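Local structure of endosialidase (Enterobacteria phage phi92, 4HIZ) at residues L73-D78 with P514-S519; F81-T86 with A99-G104; N457-I462 with Y486-E491. The protein hydrolyses alpha-2,8 and alpha-2,9 linkages inside polysialic acid chains, as an endosialidase of a bacteriophage. All coordinates share one frame; numbering follows the deposited sequence.

Contact 1 of 3, residues L73-D78 with P514-S519; sequences LTKITD and PADLYS. With CA (calcium ion), chain B.
The ring of Tyr518 rests against the straightened side chain of Lys75 where strand 71-75 pairs antiparallel with strand 516-523. Consistent with the ring closure of a beta-propeller, a strand from early in the chain completes a four-stranded blade whose other three strands come from residues 473-523. Lys75 and Tyr518 form a non-hydrogen-bonded pair and project from the same face. With CG anti to the backbone N (chi1 -174°) and the chain extended beyond it, Lys75 passes the phenol atom by atom, CG 3.6 Å from Tyr518 CE2 and CE 3.5 Å from Tyr518 OH. Leu73 joins from the other end, its CD1 3.8 Å from Tyr518 CB, while Phe534 of the second subunit meets the tyrosine edge-to-face.

Ser519 pairs with Thr74 through two backbone hydrogen bonds, the shorter being Ser519 N to Thr74 O at 2.7 Å. One water links Thr74 OG1 to Ser519 O, and Ile76 CG2 packs 3.7 Å from Ser519 CB.

Beyond this pair Leu517 O accepts an almost straight hydrogen bond (175°) from Ile76 N at 2.8 Å, with a weak second one from Thr77 N. The Thr77 hydroxyl then works in both directions, accepting from Leu517 N and donating to Asp516. A second water accepts from Lys75 NZ and donates to Asp516 OD2. The backbone oxygens of Thr79, Phe81, His513 and Ala515 complete the calcium site to which that carboxylate belongs. Of the two oxygens of Asp516, OD1, which Asn83 ND2 also reaches, accepts the hydrogen bond of Thr77 OG1 on its anti lone pair at 2.7 Å, and OD2 binds the calcium ion at 2.7 Å.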
loop_
_atom_site.group_PDB
_atom_site.type_symbol
_atom_site.label_atom_id
_atom_site.label_comp_id
_atom_site.label_asym_id
_atom_site.label_seq_id
_atom_site.Cartn_x
_atom_site.Cartn_y
_atom_site.Cartn_z
ATOM N N LEU A 73 -2.624 -0.768 22.631
ATOM C CA LEU A 73 -2.101 -1.803 21.732
ATOM C C LEU A 73 -2.083 -1.268 20.311
ATOM O O LEU A 73 -3.039 -0.614 19.893
ATOM C CB LEU A 73 -3.001 -3.048 21.780
ATOM C CG LEU A 73 -2.475 -4.284 21.060
ATOM C CD1 LEU A 73 -1.238 -4.870 21.816
ATOM C CD2 LEU A 73 -3.577 -5.368 20.936
ATOM N N THR A 74 -1.018 -1.570 19.570
ATOM C CA THR A 74 -0.915 -1.188 18.168
ATOM C C THR A 74 -0.538 -2.423 17.374
ATOM O O THR A 74 0.313 -3.200 17.821
ATOM C CB THR A 74 0.221 -0.115 18.000
ATOM O OG1 THR A 74 -0.169 1.087 18.689
ATOM C CG2 THR A 74 0.467 0.227 16.511
ATOM N N LYS A 75 -1.138 -2.626 16.204
ATOM C CA LYS A 75 -0.688 -3.706 15.300
ATOM C C LYS A 75 0.500 -3.196 14.496
ATOM O O LYS A 75 0.434 -2.077 13.968
ATOM C CB LYS A 75 -1.841 -4.094 14.344
ATOM C CG LYS A 75 -1.497 -5.308 13.490
ATOM C CD LYS A 75 -2.756 -5.818 12.745
ATOM C CE LYS A 75 -2.416 -7.139 12.019
ATOM N NZ LYS A 75 -3.687 -7.690 11.383
ATOM N N ILE A 76 1.593 -3.954 14.414
ATOM C CA ILE A 76 2.842 -3.404 13.825
ATOM C C ILE A 76 3.355 -4.149 12.587
ATOM O O ILE A 76 4.250 -3.653 11.923
ATOM C CB ILE A 76 3.985 -3.277 14.871
ATOM C CG1 ILE A 76 4.606 -4.663 15.198
ATOM C CG2 ILE A 76 3.444 -2.571 16.150
ATOM C CD1 ILE A 76 5.896 -4.503 16.087
ATOM N N THR A 77 2.842 -5.362 12.308
ATOM C CA THR A 77 3.060 -5.956 10.994
ATOM C C THR A 77 1.729 -6.316 10.374
ATOM O O THR A 77 0.735 -6.560 11.090
ATOM C CB THR A 77 3.964 -7.250 10.975
ATOM O OG1 THR A 77 3.314 -8.345 11.652
ATOM C CG2 THR A 77 5.270 -6.971 11.666
ATOM N N ASP A 78 1.727 -6.338 9.049
ATOM C CA ASP A 78 0.512 -6.794 8.352
ATOM C C ASP A 78 0.918 -7.331 7.010
ATOM O O ASP A 78 0.665 -6.723 5.968
ATOM C CB ASP A 78 -0.505 -5.655 8.256
ATOM C CG ASP A 78 -1.859 -6.113 7.728
ATOM O OD1 ASP A 78 -2.137 -7.348 7.699
ATOM O OD2 ASP A 78 -2.656 -5.205 7.396
ATOM N N PRO A 514 -2.267 -15.764 9.398
ATOM C CA PRO A 514 -2.861 -14.703 10.234
ATOM C C PRO A 514 -1.911 -14.224 11.319
ATOM O O PRO A 514 -2.266 -13.295 12.044
ATOM C CB PRO A 514 -4.071 -15.405 10.897
ATOM C CG PRO A 514 -3.679 -16.871 10.928
ATOM C CD PRO A 514 -2.899 -17.080 9.627
ATOM N N ALA A 515 -0.744 -14.864 11.466
ATOM C CA ALA A 515 0.202 -14.420 12.496
ATOM C C ALA A 515 0.882 -13.097 12.132
ATOM O O ALA A 515 1.473 -12.981 11.059
ATOM C CB ALA A 515 1.280 -15.509 12.680
ATOM N N ASP A 516 0.767 -12.119 13.030
ATOM C CA ASP A 516 1.391 -10.792 12.874
ATOM C C ASP A 516 1.758 -10.252 14.257
ATOM O O ASP A 516 1.406 -10.853 15.274
ATOM C CB ASP A 516 0.445 -9.813 12.109
ATOM C CG ASP A 516 0.554 -9.995 10.611
ATOM O OD1 ASP A 516 1.638 -9.716 10.036
ATOM O OD2 ASP A 516 -0.433 -10.465 9.999
ATOM N N LEU A 517 2.453 -9.115 14.302
ATOM C CA LEU A 517 2.968 -8.591 15.576
ATOM C C LEU A 517 2.194 -7.372 16.055
ATOM O O LEU A 517 1.645 -6.613 15.233
ATOM C CB LEU A 517 4.462 -8.200 15.433
ATOM C CG LEU A 517 5.345 -9.306 14.889
ATOM C CD1 LEU A 517 6.778 -8.768 14.767
ATOM C CD2 LEU A 517 5.330 -10.546 15.824
ATOM N N TYR A 518 2.174 -7.205 17.367
ATOM C CA TYR A 518 1.513 -6.103 18.062
ATOM C C TYR A 518 2.474 -5.521 19.085
ATOM O O TYR A 518 3.389 -6.214 19.556
ATOM C CB TYR A 518 0.252 -6.607 18.800
ATOM C CG TYR A 518 -0.797 -7.135 17.823
ATOM C CD1 TYR A 518 -0.684 -8.428 17.277
ATOM C CD2 TYR A 518 -1.859 -6.320 17.428
ATOM C CE1 TYR A 518 -1.620 -8.903 16.357
ATOM C CE2 TYR A 518 -2.831 -6.799 16.518
ATOM C CZ TYR A 518 -2.683 -8.057 15.970
ATOM O OH TYR A 518 -3.597 -8.544 15.052
ATOM N N SER A 519 2.259 -4.246 19.427
ATOM C CA SER A 519 3.050 -3.590 20.472
ATOM C C SER A 519 2.121 -2.967 21.509
ATOM O O SER A 519 1.246 -2.144 21.155
ATOM C CB SER A 519 3.892 -2.508 19.818
ATOM O OG SER A 519 4.524 -1.695 20.804
HETATM CA CA CA B . 0.617 -12.566 8.710
HETATM O O HOH W 1 0.921 0.791 21.123
HETATM O O HOH W 2 -3.016 -10.411 10.854
#

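Contact 2 of 3, residues F81-T86 with A99-G104; sequences FYNAWT and APFMAG. With CA (calcium ion), chain B.
Phe101 lays its ring beside Asn83 where strand 82-84 pairs antiparallel with strand 96-104 in a blade of the catalytic beta-propeller. Tyr82 with Gly104 and Ala84 with Met102 are the hydrogen-bonded pairs, and Asn83 with Ala103 lies between them.

From its root outward, Phe101 tracks the opposite strand. CB sits 3.5 Å from Ala84 O. CG, held between the backbone N and the carbonyl carbon (chi1 67°), packs against the methyl CD1 of Leu517. CD2 passes Ala84 N at 4.0 Å, and CE2 lies 3.7 Å from Asn83 CB and 3.5 Å from Asn83 OD1. That oxygen approaches the ring edge, and the amide plane stands nearly upright to the ring, at 88°; on the other edge CD1 meets Ala99 O in the ring plane. OD1 also touches Ala103 CB, whereas ND2 is given over to hydrogen bonds with Asp516 and Thr79.

Past Ala84 the positive phi of Trp85 turns the chain out of the regular pairing. The methyl CE of Met102 reaches Trp85 CB at 3.7 Å, the two side chains crossing at about a right angle, and Ala84 CB lies over a face of the indole toward its rim. Pro100 O is buried here without a hydrogen-bond partner and faces a C-H instead, with Thr86 CA 3.2 Å away. At the far end, Phe81 O binds the calcium ion at 2.5 Å.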
loop_
_atom_site.group_PDB
_atom_site.type_symbol
_atom_site.label_atom_id
_atom_site.label_comp_id
_atom_site.label_asym_id
_atom_site.label_seq_id
_atom_site.Cartn_x
_atom_site.Cartn_y
_atom_site.Cartn_z
ATOM N N PHE A 81 2.953 -13.324 5.271
ATOM C CA PHE A 81 3.845 -14.326 5.860
ATOM C C PHE A 81 3.389 -14.673 7.259
ATOM O O PHE A 81 2.579 -13.954 7.887
ATOM C CB PHE A 81 5.295 -13.802 5.914
ATOM C CG PHE A 81 5.972 -13.802 4.569
ATOM C CD1 PHE A 81 6.615 -14.936 4.086
ATOM C CD2 PHE A 81 5.946 -12.673 3.765
ATOM C CE1 PHE A 81 7.265 -14.932 2.817
ATOM C CE2 PHE A 81 6.576 -12.653 2.510
ATOM C CZ PHE A 81 7.240 -13.786 2.031
ATOM N N TYR A 82 3.902 -15.801 7.755
ATOM C CA TYR A 82 3.696 -16.165 9.152
ATOM C C TYR A 82 4.757 -15.365 9.924
ATOM O O TYR A 82 5.939 -15.745 9.962
ATOM C CB TYR A 82 3.879 -17.706 9.326
ATOM C CG TYR A 82 3.289 -18.210 10.629
ATOM C CD1 TYR A 82 3.936 -17.986 11.857
ATOM C CD2 TYR A 82 2.088 -18.951 10.635
ATOM C CE1 TYR A 82 3.377 -18.452 13.053
ATOM C CE2 TYR A 82 1.528 -19.396 11.819
ATOM C CZ TYR A 82 2.164 -19.152 13.024
ATOM O OH TYR A 82 1.581 -19.615 14.182
ATOM N N ASN A 83 4.346 -14.229 10.481
ATOM C CA ASN A 83 5.266 -13.287 11.135
ATOM C C ASN A 83 5.117 -13.491 12.622
ATOM O O ASN A 83 4.076 -13.151 13.197
ATOM C CB ASN A 83 4.875 -11.849 10.784
ATOM C CG ASN A 83 4.964 -11.599 9.297
ATOM O OD1 ASN A 83 5.975 -11.953 8.669
ATOM N ND2 ASN A 83 3.916 -10.984 8.711
ATOM N N ALA A 84 6.178 -13.990 13.270
ATOM C CA ALA A 84 6.029 -14.361 14.661
ATOM C C ALA A 84 7.385 -14.387 15.369
ATOM O O ALA A 84 8.423 -14.191 14.743
ATOM C CB ALA A 84 5.330 -15.771 14.741
ATOM N N TRP A 85 7.323 -14.607 16.671
ATOM C CA TRP A 85 8.537 -14.791 17.512
ATOM C C TRP A 85 9.465 -13.569 17.557
ATOM O O TRP A 85 10.629 -13.650 17.101
ATOM C CB TRP A 85 9.354 -16.046 17.063
ATOM C CG TRP A 85 8.475 -17.280 16.919
ATOM C CD1 TRP A 85 7.950 -18.067 17.928
ATOM C CD2 TRP A 85 8.031 -17.847 15.685
ATOM N NE1 TRP A 85 7.176 -19.074 17.369
ATOM C CE2 TRP A 85 7.223 -18.970 15.999
ATOM C CE3 TRP A 85 8.272 -17.538 14.338
ATOM C CZ2 TRP A 85 6.588 -19.746 15.008
ATOM C CZ3 TRP A 85 7.638 -18.321 13.342
ATOM C CH2 TRP A 85 6.840 -19.441 13.692
ATOM N N THR A 86 9.001 -12.461 18.137
ATOM C CA THR A 86 9.986 -11.454 18.561
ATOM C C THR A 86 10.852 -12.014 19.706
ATOM O O THR A 86 11.946 -11.502 19.909
ATOM C CB THR A 86 9.341 -10.169 19.066
ATOM O OG1 THR A 86 8.555 -10.489 20.217
ATOM C CG2 THR A 86 8.430 -9.525 17.946
ATOM N N ALA A 99 12.189 -4.200 16.338
ATOM C CA ALA A 99 11.437 -5.415 16.664
ATOM C C ALA A 99 11.833 -6.531 15.677
ATOM O O ALA A 99 11.196 -6.729 14.608
ATOM C CB ALA A 99 9.884 -5.141 16.570
ATOM N N PRO A 100 12.886 -7.287 16.020
ATOM C CA PRO A 100 13.279 -8.405 15.175
ATOM C C PRO A 100 12.343 -9.583 15.425
ATOM O O PRO A 100 11.755 -9.693 16.506
ATOM C CB PRO A 100 14.699 -8.759 15.681
ATOM C CG PRO A 100 15.129 -7.520 16.495
ATOM C CD PRO A 100 13.821 -7.091 17.139
ATOM N N PHE A 101 12.171 -10.413 14.403
ATOM C CA PHE A 101 11.199 -11.527 14.454
ATOM C C PHE A 101 11.571 -12.472 13.314
ATOM O O PHE A 101 12.637 -12.309 12.690
ATOM C CB PHE A 101 9.753 -10.987 14.297
ATOM C CG PHE A 101 9.455 -10.392 12.942
ATOM C CD1 PHE A 101 9.877 -9.066 12.613
ATOM C CD2 PHE A 101 8.715 -11.117 12.010
ATOM C CE1 PHE A 101 9.568 -8.504 11.362
ATOM C CE2 PHE A 101 8.397 -10.578 10.745
ATOM C CZ PHE A 101 8.823 -9.259 10.419
ATOM N N MET A 102 10.778 -13.515 13.067
ATOM C CA MET A 102 11.037 -14.369 11.920
ATOM C C MET A 102 9.783 -14.369 11.022
ATOM O O MET A 102 8.647 -14.434 11.528
ATOM C CB MET A 102 11.401 -15.802 12.397
ATOM C CG MET A 102 12.850 -15.776 13.049
ATOM S SD MET A 102 13.205 -17.435 13.697
ATOM C CE MET A 102 12.285 -17.444 15.223
ATOM N N ALA A 103 10.023 -14.209 9.721
ATOM C CA ALA A 103 8.975 -14.173 8.700
ATOM C C ALA A 103 9.080 -15.466 7.920
ATOM O O ALA A 103 10.043 -15.678 7.181
ATOM C CB ALA A 103 9.215 -12.966 7.755
ATOM N N GLY A 104 8.095 -16.337 8.073
ATOM C CA GLY A 104 8.154 -17.635 7.395
ATOM C C GLY A 104 6.759 -18.097 7.016
ATOM O O GLY A 104 5.928 -17.278 6.559
HETATM CA CA CA B . 0.617 -12.566 8.710
#

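Contact 3 of 3, residues N457-I462 with Y486-E491; sequences NITDQI and YIFGGE
Ile462 O accepts the backbone N-H of Glu491 at 2.8 Å, with the donor in the carbonyl plane though the bond is bent at the hydrogen (141°). Beside it, a water accepts from Ile462 N and donates to Glu491 O, so two routes tie the chain where strands 456-460 and 483-490 have run out. These strands belong to different sheets, 456-460 to a mixed one that also takes in strands from the start of the chain, and the contact joins the two.

Nearby, Gln461 and Phe488 meet tip to tip, amide and ring planes 89° apart. A bend at chi2 (51°) turns CD of Gln461 toward the ring, and OE1 arrives at its edge, 3.4 Å from Phe488 CE2. The amide is held from both ends: NE2 donates to Thr459 OG1 at 3.1 Å, and OE1 is hydrogen-bonded to Thr436. Thr459 CG2 touches the same ring at CZ, 4.2 Å away. The Glu491 carboxylate turns to Gln464 and Ala471.

A buried amide so fixed can offer its oxygen to the weakly positive C-H rim of the phenylalanine, which would be expected to add a small electrostatic attraction to the packing.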
loop_
_atom_site.group_PDB
_atom_site.type_symbol
_atom_site.label_atom_id
_atom_site.label_comp_id
_atom_site.label_asym_id
_atom_site.label_seq_id
_atom_site.Cartn_x
_atom_site.Cartn_y
_atom_site.Cartn_z
ATOM N N ASN A 457 -4.938 -8.915 33.252
ATOM C CA ASN A 457 -5.284 -9.092 31.835
ATOM C C ASN A 457 -5.448 -7.696 31.232
ATOM O O ASN A 457 -6.407 -6.971 31.576
ATOM C CB ASN A 457 -6.592 -9.910 31.766
ATOM C CG ASN A 457 -7.093 -10.148 30.341
ATOM O OD1 ASN A 457 -6.352 -10.036 29.319
ATOM N ND2 ASN A 457 -8.366 -10.451 30.258
ATOM N N ILE A 458 -4.486 -7.306 30.388
ATOM C CA ILE A 458 -4.403 -5.929 29.867
ATOM C C ILE A 458 -4.884 -5.779 28.411
ATOM O O ILE A 458 -5.156 -4.655 27.955
ATOM C CB ILE A 458 -2.960 -5.412 29.956
ATOM C CG1 ILE A 458 -1.953 -6.455 29.411
ATOM C CG2 ILE A 458 -2.626 -5.142 31.424
ATOM C CD1 ILE A 458 -0.580 -5.824 29.070
ATOM N N THR A 459 -4.958 -6.898 27.681
ATOM C CA THR A 459 -5.445 -6.895 26.286
ATOM C C THR A 459 -5.740 -8.342 25.903
ATOM O O THR A 459 -5.204 -9.254 26.537
ATOM C CB THR A 459 -4.407 -6.268 25.292
ATOM O OG1 THR A 459 -4.881 -6.440 23.950
ATOM C CG2 THR A 459 -3.044 -6.961 25.404
ATOM N N ASP A 460 -6.634 -8.553 24.929
ATOM C CA ASP A 460 -6.928 -9.892 24.432
ATOM C C ASP A 460 -6.624 -9.952 22.940
ATOM O O ASP A 460 -7.015 -9.037 22.171
ATOM C CB ASP A 460 -8.430 -10.219 24.558
ATOM C CG ASP A 460 -8.890 -10.532 25.991
ATOM O OD1 ASP A 460 -8.060 -10.587 26.920
ATOM O OD2 ASP A 460 -10.123 -10.751 26.165
ATOM N N GLN A 461 -6.022 -11.058 22.528
ATOM C CA GLN A 461 -5.633 -11.332 21.148
ATOM C C GLN A 461 -6.617 -12.333 20.536
ATOM O O GLN A 461 -7.595 -12.727 21.185
ATOM C CB GLN A 461 -4.210 -11.930 21.153
ATOM C CG GLN A 461 -3.152 -10.822 21.196
ATOM C CD GLN A 461 -3.380 -9.813 22.310
ATOM O OE1 GLN A 461 -3.182 -10.123 23.510
ATOM N NE2 GLN A 461 -3.789 -8.581 21.931
ATOM N N ILE A 462 -6.316 -12.773 19.319
ATOM C CA ILE A 462 -7.090 -13.828 18.659
ATOM C C ILE A 462 -6.175 -15.003 18.302
ATOM O O ILE A 462 -5.078 -14.814 17.785
ATOM C CB ILE A 462 -7.757 -13.273 17.359
ATOM C CG1 ILE A 462 -8.875 -12.279 17.723
ATOM C CG2 ILE A 462 -8.302 -14.428 16.458
ATOM C CD1 ILE A 462 -9.333 -11.422 16.493
ATOM N N TYR A 486 5.781 -4.011 25.124
ATOM C CA TYR A 486 5.719 -5.475 25.038
ATOM C C TYR A 486 5.325 -5.768 23.607
ATOM O O TYR A 486 4.216 -5.400 23.180
ATOM C CB TYR A 486 4.691 -6.025 26.027
ATOM C CG TYR A 486 4.337 -7.520 25.874
ATOM C CD1 TYR A 486 5.325 -8.483 25.739
ATOM C CD2 TYR A 486 3.003 -7.953 25.860
ATOM C CE1 TYR A 486 5.035 -9.822 25.653
ATOM C CE2 TYR A 486 2.673 -9.302 25.761
ATOM C CZ TYR A 486 3.705 -10.233 25.650
ATOM O OH TYR A 486 3.398 -11.569 25.544
ATOM N N ILE A 487 6.209 -6.412 22.860
ATOM C CA ILE A 487 6.005 -6.563 21.420
ATOM C C ILE A 487 5.912 -8.057 21.189
ATOM O O ILE A 487 6.823 -8.826 21.554
ATOM C CB ILE A 487 7.168 -5.942 20.614
ATOM C CG1 ILE A 487 7.367 -4.491 21.080
ATOM C CG2 ILE A 487 6.889 -6.007 19.078
ATOM C CD1 ILE A 487 8.409 -3.713 20.250
ATOM N N PHE A 488 4.813 -8.485 20.587
ATOM C CA PHE A 488 4.442 -9.901 20.701
ATOM C C PHE A 488 3.446 -10.291 19.621
ATOM O O PHE A 488 2.989 -9.440 18.858
ATOM C CB PHE A 488 3.856 -10.195 22.088
ATOM C CG PHE A 488 2.517 -9.534 22.346
ATOM C CD1 PHE A 488 2.429 -8.162 22.528
ATOM C CD2 PHE A 488 1.349 -10.292 22.395
ATOM C CE1 PHE A 488 1.207 -7.525 22.767
ATOM C CE2 PHE A 488 0.122 -9.684 22.634
ATOM C CZ PHE A 488 0.048 -8.289 22.829
ATOM N N GLY A 489 3.088 -11.584 19.578
ATOM C CA GLY A 489 2.230 -12.080 18.493
ATOM C C GLY A 489 0.750 -12.165 18.801
ATOM O O GLY A 489 0.334 -12.326 19.950
ATOM N N GLY A 490 -0.044 -11.995 17.739
ATOM C CA GLY A 490 -1.474 -12.323 17.786
ATOM C C GLY A 490 -1.941 -12.741 16.405
ATOM O O GLY A 490 -1.240 -12.466 15.418
ATOM N N GLU A 491 -3.101 -13.411 16.317
ATOM C CA GLU A 491 -3.629 -13.812 15.013
ATOM C C GLU A 491 -4.883 -13.023 14.703
ATOM O O GLU A 491 -5.122 -11.954 15.304
ATOM C CB GLU A 491 -3.901 -15.342 14.982
ATOM C CG GLU A 491 -2.601 -16.066 15.460
ATOM C CD GLU A 491 -2.699 -17.595 15.384
ATOM O OE1 GLU A 491 -3.806 -18.150 15.140
ATOM O OE2 GLU A 491 -1.629 -18.223 15.552
HETATM O O HOH W 3 -4.482 -11.066 17.921
#

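How the contacts relate
All three contacts belong to the catalytic beta-propeller. Contact 1 joins residues more than 430 positions apart; contact 2, then contact 3, fall between its two segments. Its centre is about 10 Å from that of contact 2 and about 9 Å from that of contact 3; the centres of contacts 2 and 3 are about 15 Å apart. Strands 516-523 and 483-490, neighbours in one sheet, carry contact 1 into contact 3, whereas contacts 1 and 2 share the calcium ion. Contacts 2 and 3 are joined by a hydrogen bond, Thr86 OG1 with Ile487 O. The closing blade is thus tied to neighbouring sheets. Contacts 1 and 3 meet the second subunit extensively, contact 2 through Phe81 alone.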